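Local coordinates for protein Can2 (Sulfobacillus thermosulfidooxidans, PDB 7BDV) that is a dual-specificity CRISPR ancillary nuclease that binds cyclic tetra-adenylate through CARF domains and potentiates type III CRISPR defence, at residues D6-I9 against T13-C16; E82-F87 against D107-N112; R187-A192 against A329-L334; F226-D231 against Q235-G240. All blocks are in the same frame, centred on the assembly; numbering follows the deposited sequence.

Overall arrangement
The four contacts fall into two pairs on opposite sides of the chain's centre. Interactions 1 and 2 lie about 13 Å apart, centre to centre, in the CARF part and share strand 13-17: its side chains alternate, Tyr-14 serving interaction 1 on one sheet face and Val-15 packing against Ile-83 and Phe-109 of interaction 2 on the other. Interactions 3 and 4, also about 13 Å apart between centres, meet where helix 182-193 leans on helix 231-254. The chain completes interactions 1 and 2 first; interaction 4 is then formed between the two halves of interaction 3. Some 53 to 65 Å separate the pairs' centres, an elongated layout in which cyclic tetra-adenylate lies nearer the first pair.

Interaction 1 (D6-I9 against T13-C16); sequences DLFI and TYVC
Phe-8 and Tyr-14 meet obliquely, linking the short N-terminal helix 4-10 to the first residues of strand 13-17. The closest approach is Phe-8 CZ to Tyr-14 CD1, 3.7 Å. Close behind comes Phe-8 CE1, 3.9 Å from Tyr-14 CD1. The ring centroids stand 5.6 Å apart and the planes are turned 83° to each other. On the strand, CB of Tyr-14 points toward the helix, and with CG anti to the backbone N (chi1 172°) the ring is carried on to Phe-8. The CB of Phe-8 does not point at the strand; the length of the side chain brings CZ to the tyrosine.

A second shell fixes both rings. Phe-8 also rests on Ala-32, Pro-34 and Ile-91, while Tyr-14 is flanked by Pro-28 and Val-29 of helix 23-31 and by Val-37. The tyrosine hydroxyl is hydrogen-bonded to ND2 of Asn-93 and to the backbone O of Asn-25. Phenylalanine therefore suits the wholly apolar end of this contact, and tyrosine the place where a buried ring must also reach polar partners. The chemistry implies that between these two segments the link is an apolar ring contact, while the hydroxyl's two bonds help hold the tyrosine ring in place.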
loop_
_atom_site.group_PDB
_atom_site.type_symbol
_atom_site.label_atom_id
_atom_site.label_comp_id
_atom_site.label_asym_id
_atom_site.label_seq_id
_atom_site.Cartn_x
_atom_site.Cartn_y
_atom_site.Cartn_z
ATOM N N ASP A 6 -15.647 -4.563 -33.161
ATOM C CA ASP A 6 -16.173 -3.723 -34.271
ATOM C C ASP A 6 -15.322 -2.454 -34.386
ATOM O O ASP A 6 -14.808 -2.194 -35.506
ATOM C CB ASP A 6 -17.662 -3.410 -34.068
ATOM N N LEU A 7 -15.143 -1.706 -33.280
ATOM C CA LEU A 7 -14.343 -0.446 -33.273
ATOM C C LEU A 7 -12.950 -0.724 -33.864
ATOM O O LEU A 7 -12.491 0.110 -34.670
ATOM C CB LEU A 7 -14.271 0.139 -31.858
ATOM C CG LEU A 7 -15.187 1.338 -31.589
ATOM N N PHE A 8 -12.323 -1.870 -33.556
ATOM C CA PHE A 8 -10.934 -2.170 -33.996
ATOM C C PHE A 8 -10.904 -2.696 -35.439
ATOM O O PHE A 8 -9.780 -2.894 -35.918
ATOM C CB PHE A 8 -10.201 -3.113 -33.035
ATOM C CG PHE A 8 -9.801 -2.526 -31.697
ATOM C CD1 PHE A 8 -9.634 -1.162 -31.502
ATOM C CD2 PHE A 8 -9.601 -3.357 -30.614
ATOM C CE1 PHE A 8 -9.306 -0.651 -30.252
ATOM C CE2 PHE A 8 -9.266 -2.845 -29.369
ATOM C CZ PHE A 8 -9.116 -1.494 -29.192
ATOM N N ILE A 9 -12.046 -2.887 -36.115
ATOM C CA ILE A 9 -12.074 -3.187 -37.589
ATOM C C ILE A 9 -11.986 -1.859 -38.350
ATOM O O ILE A 9 -11.139 -1.742 -39.247
ATOM C CB ILE A 9 -13.320 -4.000 -37.997
ATOM N N THR A 13 -5.751 2.002 -35.130
ATOM C CA THR A 13 -4.640 2.499 -34.283
ATOM C C THR A 13 -5.181 2.800 -32.884
ATOM O O THR A 13 -6.108 3.622 -32.769
ATOM C CB THR A 13 -3.970 3.705 -34.957
ATOM O OG1 THR A 13 -3.424 3.286 -36.220
ATOM C CG2 THR A 13 -2.876 4.311 -34.111
ATOM N N TYR A 14 -4.630 2.144 -31.876
ATOM C CA TYR A 14 -5.016 2.277 -30.448
ATOM C C TYR A 14 -3.936 3.103 -29.740
ATOM O O TYR A 14 -2.751 2.740 -29.796
ATOM C CB TYR A 14 -5.225 0.865 -29.916
ATOM C CG TYR A 14 -5.451 0.712 -28.443
ATOM C CD1 TYR A 14 -6.691 0.933 -27.891
ATOM C CD2 TYR A 14 -4.439 0.280 -27.615
ATOM C CE1 TYR A 14 -6.934 0.701 -26.543
ATOM C CE2 TYR A 14 -4.652 0.061 -26.261
ATOM C CZ TYR A 14 -5.899 0.312 -25.725
ATOM O OH TYR A 14 -6.123 0.116 -24.396
ATOM N N VAL A 15 -4.321 4.244 -29.184
ATOM C CA VAL A 15 -3.388 5.187 -28.517
ATOM C C VAL A 15 -3.619 5.083 -27.012
ATOM O O VAL A 15 -4.775 5.315 -26.558
ATOM C CB VAL A 15 -3.559 6.621 -29.032
ATOM C CG1 VAL A 15 -2.640 7.604 -28.321
ATOM C CG2 VAL A 15 -3.368 6.691 -30.540
ATOM N N CYS A 16 -2.587 4.753 -26.247
ATOM C CA CYS A 16 -2.762 4.716 -24.780
ATOM C C CYS A 16 -1.634 5.430 -24.050
ATOM O O CYS A 16 -0.512 5.618 -24.599
ATOM C CB CYS A 16 -3.078 3.321 -24.281
ATOM S SG CYS A 16 -1.973 2.058 -24.915
#

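Interaction 2 (E82-F87 against D107-N112); sequences EILEQF and DRFRHN
Two helices lying side by side on one face of the CARF sheet, 73-86 and 99-111, are joined near their C-terminal ends by Leu-84 fitting against Phe-109 and Asn-112. Each helix belongs to a beta-alpha-beta crossover, and strand 90-93 comes between them in the chain. The two methyls of Leu-84 divide the work. CD2 sits over one face of the Phe-109 ring, 4.0 Å from its centroid and 20° off the normal, a CH-pi contact in which CE2 of Phe-109 is the nearest ring atom to CD2 at 3.8 Å. CD1 turns to the end of the other helix, lying 3.6 Å from O of Arg-108 and equally far from ND2 of Asn-112. The branched end of leucine thus serves a ring and a polar helix end at once.

That end is tied off by Asn-112, the first residue past the helix. Its ND2 reaches back to O of Arg-108 at 2.8 Å, nearly straight at 166°, and with CG beside the backbone N (chi1 -73°) the amide can fold over the last turn. Since the backbone N of Asn-112 also bonds to O of Arg-108, one carbonyl is gripped twice beside the leucine methyl.

Arg-108 bridges Asp-81 on helix 73-86 through NE and Asp-107 of its own helix through NH1, while Arg-110 pairs with Asp-107 of the second subunit. Both Leu-84 and Phe-109 rest on Ala-90 of strand 90-93; Phe-109 also meets Leu-92 and, on strand 13-17, Val-15, so the helix pair is seated directly on the sheet.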
loop_
_atom_site.group_PDB
_atom_site.type_symbol
_atom_site.label_atom_id
_atom_site.label_comp_id
_atom_site.label_asym_id
_atom_site.label_seq_id
_atom_site.Cartn_x
_atom_site.Cartn_y
_atom_site.Cartn_z
ATOM N N GLU A 82 -0.078 15.409 -34.257
ATOM C CA GLU A 82 0.847 14.701 -35.191
ATOM C C GLU A 82 0.350 13.268 -35.415
ATOM O O GLU A 82 0.362 12.833 -36.579
ATOM C CB GLU A 82 2.293 14.719 -34.688
ATOM C CG GLU A 82 2.961 16.079 -34.827
ATOM C CD GLU A 82 4.230 16.289 -34.006
ATOM O OE1 GLU A 82 4.814 15.282 -33.492
ATOM O OE2 GLU A 82 4.638 17.477 -33.871
ATOM N N ILE A 83 -0.097 12.574 -34.355
ATOM C CA ILE A 83 -0.571 11.157 -34.400
ATOM C C ILE A 83 -1.811 11.064 -35.301
ATOM O O ILE A 83 -1.913 10.067 -36.086
ATOM C CB ILE A 83 -0.874 10.612 -32.979
ATOM C CG1 ILE A 83 0.394 10.296 -32.186
ATOM C CG2 ILE A 83 -1.776 9.390 -33.041
ATOM C CD1 ILE A 83 0.138 10.108 -30.707
ATOM N N LEU A 84 -2.729 12.028 -35.161
ATOM C CA LEU A 84 -4.020 12.074 -35.890
ATOM C C LEU A 84 -3.808 12.452 -37.364
ATOM O O LEU A 84 -4.636 12.050 -38.195
ATOM C CB LEU A 84 -4.957 13.050 -35.173
ATOM C CG LEU A 84 -5.537 12.504 -33.863
ATOM C CD1 LEU A 84 -6.239 13.593 -33.072
ATOM C CD2 LEU A 84 -6.499 11.365 -34.135
ATOM N N GLU A 85 -2.764 13.209 -37.681
ATOM C CA GLU A 85 -2.349 13.521 -39.084
ATOM C C GLU A 85 -1.900 12.222 -39.764
ATOM O O GLU A 85 -2.410 11.941 -40.869
ATOM C CB GLU A 85 -1.260 14.599 -39.098
ATOM C CG GLU A 85 -0.496 14.744 -40.412
ATOM C CD GLU A 85 0.921 14.183 -40.387
ATOM O OE2 GLU A 85 1.384 13.656 -41.426
ATOM N N GLN A 86 -1.044 11.433 -39.101
ATOM C CA GLN A 86 -0.436 10.196 -39.669
ATOM C C GLN A 86 -1.412 9.015 -39.612
ATOM O O GLN A 86 -1.373 8.162 -40.521
ATOM C CB GLN A 86 0.847 9.824 -38.927
ATOM C CG GLN A 86 1.708 8.858 -39.728
ATOM C CD GLN A 86 2.959 8.445 -39.000
ATOM O OE1 GLN A 86 3.355 9.051 -38.006
ATOM N NE2 GLN A 86 3.587 7.394 -39.502
ATOM N N PHE A 87 -2.248 8.938 -38.569
ATOM C CA PHE A 87 -3.248 7.859 -38.369
ATOM C C PHE A 87 -4.590 8.505 -38.042
ATOM O O PHE A 87 -4.948 8.660 -36.867
ATOM C CB PHE A 87 -2.810 6.906 -37.257
ATOM C CG PHE A 87 -1.403 6.390 -37.380
ATOM C CD1 PHE A 87 -1.082 5.410 -38.308
ATOM C CD2 PHE A 87 -0.387 6.907 -36.588
ATOM C CE1 PHE A 87 0.224 4.946 -38.426
ATOM C CE2 PHE A 87 0.913 6.441 -36.718
ATOM C CZ PHE A 87 1.208 5.449 -37.620
ATOM N N ASP A 107 -8.916 16.301 -25.608
ATOM C CA ASP A 107 -9.224 17.550 -26.347
ATOM C C ASP A 107 -9.031 17.365 -27.866
ATOM O O ASP A 107 -9.929 17.763 -28.621
ATOM C CB ASP A 107 -8.367 18.711 -25.839
ATOM C CG ASP A 107 -8.719 20.027 -26.513
ATOM O OD1 ASP A 107 -9.737 20.636 -26.123
ATOM O OD2 ASP A 107 -7.981 20.425 -27.453
ATOM N N ARG A 108 -7.897 16.820 -28.303
ATOM C CA ARG A 108 -7.553 16.700 -29.749
ATOM C C ARG A 108 -8.358 15.564 -30.390
ATOM O O ARG A 108 -8.747 15.710 -31.555
ATOM C CB ARG A 108 -6.059 16.440 -29.946
ATOM C CG ARG A 108 -5.152 17.511 -29.364
ATOM C CD ARG A 108 -5.701 18.924 -29.494
ATOM N NE ARG A 108 -5.911 19.274 -30.887
ATOM C CZ ARG A 108 -6.726 20.226 -31.329
ATOM N NH1 ARG A 108 -7.461 20.941 -30.489
ATOM N NH2 ARG A 108 -6.816 20.452 -32.628
ATOM N N PHE A 109 -8.614 14.475 -29.657
ATOM C CA PHE A 109 -9.402 13.326 -30.158
ATOM C C PHE A 109 -10.878 13.727 -30.261
ATOM O O PHE A 109 -11.533 13.324 -31.236
ATOM C CB PHE A 109 -9.144 12.081 -29.314
ATOM C CG PHE A 109 -7.946 11.293 -29.768
ATOM C CD1 PHE A 109 -6.671 11.711 -29.462
ATOM C CD2 PHE A 109 -8.111 10.118 -30.472
ATOM C CE1 PHE A 109 -5.566 10.974 -29.873
ATOM C CE2 PHE A 109 -7.014 9.392 -30.902
ATOM C CZ PHE A 109 -5.749 9.811 -30.587
ATOM N N ARG A 110 -11.380 14.531 -29.328
ATOM C CA ARG A 110 -12.773 15.046 -29.390
ATOM C C ARG A 110 -12.899 15.998 -30.596
ATOM O O ARG A 110 -13.853 15.846 -31.401
ATOM C CB ARG A 110 -13.157 15.752 -28.090
ATOM C CG ARG A 110 -14.606 16.217 -28.053
ATOM C CD ARG A 110 -15.006 16.883 -26.746
ATOM N NE ARG A 110 -14.277 18.130 -26.561
ATOM C CZ ARG A 110 -14.075 18.735 -25.392
ATOM N NH1 ARG A 110 -14.572 18.227 -24.275
ATOM N NH2 ARG A 110 -13.370 19.854 -25.351
ATOM N N HIS A 111 -11.967 16.939 -30.741
ATOM C CA HIS A 111 -11.951 17.925 -31.852
ATOM C C HIS A 111 -12.015 17.203 -33.211
ATOM O O HIS A 111 -12.668 17.733 -34.115
ATOM C CB HIS A 111 -10.746 18.862 -31.725
ATOM C CG HIS A 111 -10.674 19.868 -32.822
ATOM N ND1 HIS A 111 -11.354 21.076 -32.767
ATOM C CD2 HIS A 111 -10.004 19.857 -33.998
ATOM C CE1 HIS A 111 -11.116 21.755 -33.872
ATOM N NE2 HIS A 111 -10.282 21.034 -34.638
ATOM N N ASN A 112 -11.373 16.040 -33.342
ATOM C CA ASN A 112 -11.330 15.228 -34.592
ATOM C C ASN A 112 -12.414 14.148 -34.610
ATOM O O ASN A 112 -12.271 13.220 -35.404
ATOM C CB ASN A 112 -9.968 14.574 -34.791
ATOM C CG ASN A 112 -8.891 15.551 -35.190
ATOM O OD1 ASN A 112 -8.581 15.675 -36.371
ATOM N ND2 ASN A 112 -8.359 16.295 -34.234
#

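Interaction 3 (R187-A192 against A329-L334); sequences RLNWIA and ASYYPL
Asn-189, on helix 182-193, projects toward Tyr-331 in the loop that follows strand 325-329. Its CB is modelled 3.2 Å from OH of Tyr-331. CG follows at the same distance from that hydroxyl oxygen, placed there by a first torsion that sets it roughly anti to the backbone N (chi1 -152°). At the tip the amide divides. OD1 accepts a hydrogen bond from OH of Tyr-331; the modelled separation of 2.5 Å is very short, and its exact value, like the approach of CB and CG to the same oxygen, deserves caution. OD1 also lies 3.4 Å from CZ of Tyr-331, meeting the ring at its edge and in its plane, with amide and ring only 10° from coplanar. The other branch, ND2, donates to the backbone O of Thr-294, so both ends of the amide are engaged and its rotation is fixed.

Tyr-331 suits the opposite role, a long rigid ring that reaches from the loop to the helix and still ends in a donor. The ring also meets that of Trp-241, with the planes inclined by about 45°, and touches Thr-294, while the backbone O of Tyr-331 receives NE2 of Gln-182, at the start of the same helix. Asparagine, able to accept and donate together, thus joins two loops of the nuclease part to the helix. The contact implies a buried link that is directional and polar, depending on hydrogen bonding rather than on area.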
loop_
_atom_site.group_PDB
_atom_site.type_symbol
_atom_site.label_atom_id
_atom_site.label_comp_id
_atom_site.label_asym_id
_atom_site.label_seq_id
_atom_site.Cartn_x
_atom_site.Cartn_y
_atom_site.Cartn_z
ATOM N N ARG A 187 -3.184 -25.550 19.708
ATOM C CA ARG A 187 -2.064 -26.166 20.462
ATOM C C ARG A 187 -1.303 -27.128 19.540
ATOM O O ARG A 187 -0.065 -27.051 19.544
ATOM C CB ARG A 187 -2.611 -26.887 21.700
ATOM C CG ARG A 187 -1.553 -27.565 22.554
ATOM C CD ARG A 187 -2.101 -28.233 23.798
ATOM N NE ARG A 187 -1.017 -29.020 24.385
ATOM C CZ ARG A 187 -0.760 -30.293 24.112
ATOM N NH1 ARG A 187 -1.533 -30.986 23.304
ATOM N NH2 ARG A 187 0.271 -30.894 24.665
ATOM N N LEU A 188 -1.991 -28.002 18.804
ATOM C CA LEU A 188 -1.314 -28.953 17.883
ATOM C C LEU A 188 -0.603 -28.179 16.769
ATOM O O LEU A 188 0.483 -28.614 16.385
ATOM C CB LEU A 188 -2.337 -29.939 17.315
ATOM C CG LEU A 188 -2.913 -30.922 18.320
ATOM C CD1 LEU A 188 -3.955 -31.824 17.655
ATOM C CD2 LEU A 188 -1.807 -31.756 18.933
ATOM N N ASN A 189 -1.183 -27.072 16.273
ATOM C CA ASN A 189 -0.583 -26.180 15.237
ATOM C C ASN A 189 0.767 -25.678 15.749
ATOM O O ASN A 189 1.756 -25.688 14.991
ATOM C CB ASN A 189 -1.468 -24.970 14.906
ATOM C CG ASN A 189 -1.331 -24.411 13.503
ATOM O OD1 ASN A 189 -2.338 -24.042 12.921
ATOM N ND2 ASN A 189 -0.135 -24.316 12.939
ATOM N N TRP A 190 0.797 -25.230 17.004
ATOM C CA TRP A 190 2.000 -24.677 17.666
ATOM C C TRP A 190 3.073 -25.765 17.740
ATOM O O TRP A 190 4.185 -25.530 17.222
ATOM C CB TRP A 190 1.634 -24.134 19.039
ATOM C CG TRP A 190 2.774 -23.451 19.713
ATOM C CD1 TRP A 190 3.758 -22.695 19.138
ATOM C CD2 TRP A 190 3.022 -23.420 21.128
ATOM N NE1 TRP A 190 4.621 -22.240 20.093
ATOM C CE2 TRP A 190 4.199 -22.669 21.321
ATOM C CE3 TRP A 190 2.374 -23.961 22.248
ATOM C CZ2 TRP A 190 4.736 -22.441 22.584
ATOM C CZ3 TRP A 190 2.904 -23.732 23.500
ATOM C CH2 TRP A 190 4.068 -22.976 23.663
ATOM N N ILE A 191 2.731 -26.911 18.324
ATOM C CA ILE A 191 3.610 -28.109 18.421
ATOM C C ILE A 191 4.205 -28.417 17.040
ATOM O O ILE A 191 5.402 -28.672 16.965
ATOM C CB ILE A 191 2.835 -29.312 18.989
ATOM C CG1 ILE A 191 2.537 -29.146 20.478
ATOM C CG2 ILE A 191 3.571 -30.622 18.732
ATOM C CD1 ILE A 191 1.340 -29.967 20.912
ATOM N N ALA A 192 3.380 -28.450 16.000
ATOM C CA ALA A 192 3.774 -28.818 14.623
ATOM C C ALA A 192 4.719 -27.730 14.104
ATOM O O ALA A 192 5.705 -28.089 13.457
ATOM C CB ALA A 192 2.562 -29.006 13.735
ATOM N N ALA A 329 -7.808 -15.001 6.154
ATOM C CA ALA A 329 -8.677 -16.103 6.627
ATOM C C ALA A 329 -7.950 -16.864 7.730
ATOM O O ALA A 329 -6.753 -17.175 7.546
ATOM C CB ALA A 329 -9.045 -17.013 5.463
ATOM N N SER A 330 -8.644 -17.140 8.830
ATOM C CA SER A 330 -8.117 -17.793 10.060
ATOM C C SER A 330 -9.171 -18.747 10.635
ATOM O O SER A 330 -10.383 -18.428 10.557
ATOM C CB SER A 330 -7.741 -16.735 11.066
ATOM O OG SER A 330 -7.166 -17.288 12.218
ATOM N N TYR A 331 -8.760 -19.874 11.218
ATOM C CA TYR A 331 -9.648 -20.759 12.015
ATOM C C TYR A 331 -9.658 -20.282 13.469
ATOM O O TYR A 331 -10.594 -20.677 14.174
ATOM C CB TYR A 331 -9.270 -22.247 11.889
ATOM C CG TYR A 331 -7.963 -22.658 12.526
ATOM C CD1 TYR A 331 -7.906 -23.020 13.864
ATOM C CD2 TYR A 331 -6.786 -22.715 11.789
ATOM C CE1 TYR A 331 -6.719 -23.357 14.470
ATOM C CE2 TYR A 331 -5.587 -23.069 12.375
ATOM C CZ TYR A 331 -5.551 -23.388 13.718
ATOM O OH TYR A 331 -4.378 -23.736 14.321
ATOM N N TYR A 332 -8.683 -19.471 13.885
ATOM C CA TYR A 332 -8.527 -18.974 15.280
ATOM C C TYR A 332 -9.082 -17.553 15.369
ATOM O O TYR A 332 -8.886 -16.740 14.470
ATOM C CB TYR A 332 -7.054 -19.012 15.718
ATOM N N PRO A 333 -9.822 -17.204 16.441
ATOM C CA PRO A 333 -10.378 -15.863 16.566
ATOM C C PRO A 333 -9.269 -14.803 16.566
ATOM O O PRO A 333 -8.233 -15.053 17.125
ATOM C CB PRO A 333 -11.138 -15.880 17.905
ATOM C CG PRO A 333 -11.339 -17.345 18.210
ATOM C CD PRO A 333 -10.151 -18.054 17.592
ATOM N N LEU A 334 -9.485 -13.697 15.855
ATOM C CA LEU A 334 -8.582 -12.530 15.810
ATOM C C LEU A 334 -9.087 -11.513 16.830
ATOM O O LEU A 334 -10.318 -11.406 16.995
ATOM C CB LEU A 334 -8.597 -11.924 14.404
ATOM C CG LEU A 334 -7.895 -12.741 13.327
ATOM C CD1 LEU A 334 -8.069 -12.063 11.981
ATOM C CD2 LEU A 334 -6.415 -12.911 13.636
#

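Interaction 4 (F226-D231 against Q235-G240); sequences FQFTSD and QFINGG
Asp-231 is bound to Gln-235, one helical turn later, by two hydrogen bonds that use its backbone and its side chain separately. The backbone N of Gln-235 donates to O of Asp-231 at 2.9 Å, the ordinary bond of the first turn. Beyond CG the glutamine chain is extended, which carries NE2 to OD2 of Asp-231 at 2.8 Å. This second bond is more bent, 146° at the hydrogen, and NE2 meets OD2 nearly along the C-O bond, with carboxylate and amide planes 77° apart. The remaining oxygen, OD1, forms a salt bridge with Arg-234, so both carboxylate oxygens have partners. One residue earlier, OG of Ser-230 bonds to the backbone N of Ala-233.

Deeper in, CE1 of Phe-228 packs on CG1 of Ile-237 at 3.7 Å, an apolar seam between strand and helix that Phe-199 and Leu-188 extend. Further along, N of Gly-240 reaches O of Gln-235 at 3.2 Å, closing a wider pi-type turn; Gly-239, with positive phi (67°), takes the bend easily. Together these features are characteristic of a strand leading into a helix with a serine N-cap and an acidic residue in its first turn, here at the start of helix 231-254.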
loop_
_atom_site.group_PDB
_atom_site.type_symbol
_atom_site.label_atom_id
_atom_site.label_comp_id
_atom_site.label_asym_id
_atom_site.label_seq_id
_atom_site.Cartn_x
_atom_site.Cartn_y
_atom_site.Cartn_z
ATOM N N PHE A 226 2.498 -38.986 21.939
ATOM C CA PHE A 226 2.276 -39.257 20.501
ATOM C C PHE A 226 3.313 -38.495 19.683
ATOM O O PHE A 226 3.944 -37.562 20.197
ATOM C CB PHE A 226 0.864 -38.836 20.084
ATOM C CG PHE A 226 -0.241 -39.450 20.908
ATOM C CD1 PHE A 226 -0.775 -40.671 20.550
ATOM C CD2 PHE A 226 -0.744 -38.813 22.024
ATOM C CE1 PHE A 226 -1.799 -41.241 21.284
ATOM C CE2 PHE A 226 -1.755 -39.389 22.773
ATOM C CZ PHE A 226 -2.283 -40.600 22.395
ATOM N N GLN A 227 3.448 -38.896 18.426
ATOM C CA GLN A 227 4.287 -38.213 17.420
ATOM C C GLN A 227 3.487 -38.160 16.108
ATOM O O GLN A 227 2.614 -38.999 15.936
ATOM C CB GLN A 227 5.631 -38.937 17.289
ATOM C CG GLN A 227 5.480 -40.367 16.787
ATOM C CD GLN A 227 6.754 -41.169 16.830
ATOM O OE1 GLN A 227 7.843 -40.609 16.790
ATOM N NE2 GLN A 227 6.624 -42.487 16.932
ATOM N N PHE A 228 3.816 -37.236 15.213
ATOM C CA PHE A 228 3.263 -37.191 13.848
ATOM C C PHE A 228 3.778 -38.426 13.104
ATOM O O PHE A 228 4.902 -38.851 13.354
ATOM C CB PHE A 228 3.568 -35.851 13.156
ATOM C CG PHE A 228 2.927 -34.675 13.848
ATOM C CD1 PHE A 228 1.545 -34.560 13.928
ATOM C CD2 PHE A 228 3.700 -33.730 14.496
ATOM C CE1 PHE A 228 0.966 -33.488 14.591
ATOM C CE2 PHE A 228 3.118 -32.667 15.176
ATOM C CZ PHE A 228 1.753 -32.546 15.218
ATOM N N THR A 229 2.960 -38.977 12.214
ATOM C CA THR A 229 3.264 -40.219 11.455
ATOM C C THR A 229 4.227 -39.898 10.309
ATOM O O THR A 229 4.739 -40.861 9.714
ATOM C CB THR A 229 1.968 -40.890 10.987
ATOM O OG1 THR A 229 1.269 -39.945 10.176
ATOM C CG2 THR A 229 1.084 -41.324 12.145
ATOM N N SER A 230 4.451 -38.616 9.999
ATOM C CA SER A 230 5.289 -38.159 8.850
ATOM C C SER A 230 5.420 -36.639 8.872
ATOM O O SER A 230 4.660 -35.994 9.623
ATOM C CB SER A 230 4.717 -38.610 7.509
ATOM O OG SER A 230 3.457 -37.993 7.243
ATOM N N ASP A 231 6.318 -36.085 8.056
ATOM C CA ASP A 231 6.421 -34.618 7.855
ATOM C C ASP A 231 5.126 -34.105 7.200
ATOM O O ASP A 231 4.688 -32.979 7.575
ATOM C CB ASP A 231 7.638 -34.203 7.031
ATOM C CG ASP A 231 7.839 -32.690 7.048
ATOM O OD1 ASP A 231 8.181 -32.149 8.139
ATOM O OD2 ASP A 231 7.606 -32.053 5.986
ATOM N N GLN A 235 2.813 -31.049 8.541
ATOM C CA GLN A 235 2.422 -29.904 7.681
ATOM C C GLN A 235 0.901 -29.705 7.732
ATOM O O GLN A 235 0.467 -28.537 7.900
ATOM C CB GLN A 235 2.883 -30.119 6.244
ATOM C CG GLN A 235 4.367 -29.853 6.036
ATOM C CD GLN A 235 4.755 -29.989 4.581
ATOM O OE1 GLN A 235 3.965 -29.693 3.682
ATOM N NE2 GLN A 235 5.984 -30.428 4.338
ATOM N N PHE A 236 0.137 -30.795 7.597
ATOM C CA PHE A 236 -1.345 -30.816 7.646
ATOM C C PHE A 236 -1.816 -30.247 8.992
ATOM O O PHE A 236 -2.784 -29.499 9.020
ATOM C CB PHE A 236 -1.866 -32.234 7.403
ATOM C CG PHE A 236 -3.367 -32.363 7.387
ATOM C CD1 PHE A 236 -4.099 -32.176 6.219
ATOM C CD2 PHE A 236 -4.066 -32.656 8.550
ATOM C CE1 PHE A 236 -5.480 -32.293 6.209
ATOM C CE2 PHE A 236 -5.446 -32.766 8.536
ATOM C CZ PHE A 236 -6.148 -32.609 7.356
ATOM N N ILE A 237 -1.171 -30.597 10.100
ATOM C CA ILE A 237 -1.610 -30.108 11.449
ATOM C C ILE A 237 -1.116 -28.682 11.657
ATOM O O ILE A 237 -1.788 -27.925 12.408
ATOM C CB ILE A 237 -1.157 -31.070 12.546
ATOM C CG1 ILE A 237 -1.775 -32.450 12.340
ATOM C CG2 ILE A 237 -1.451 -30.505 13.922
ATOM C CD1 ILE A 237 -3.280 -32.487 12.501
ATOM N N ASN A 238 -0.025 -28.311 10.970
ATOM C CA ASN A 238 0.573 -26.953 10.979
ATOM C C ASN A 238 -0.256 -26.001 10.107
ATOM O O ASN A 238 0.307 -25.312 9.247
ATOM C CB ASN A 238 2.043 -27.005 10.545
ATOM C CG ASN A 238 2.835 -25.790 10.968
ATOM O OD1 ASN A 238 2.502 -25.132 11.946
ATOM N ND2 ASN A 238 3.883 -25.479 10.230
ATOM N N GLY A 239 -1.564 -25.933 10.359
ATOM C CA GLY A 239 -2.519 -25.089 9.622
ATOM C C GLY A 239 -2.722 -25.521 8.173
ATOM O O GLY A 239 -3.493 -24.833 7.477
ATOM N N GLY A 240 -2.057 -26.575 7.685
ATOM C CA GLY A 240 -2.263 -27.034 6.292
ATOM C C GLY A 240 -3.703 -27.439 6.050
ATOM O O GLY A 240 -4.230 -27.200 4.959
#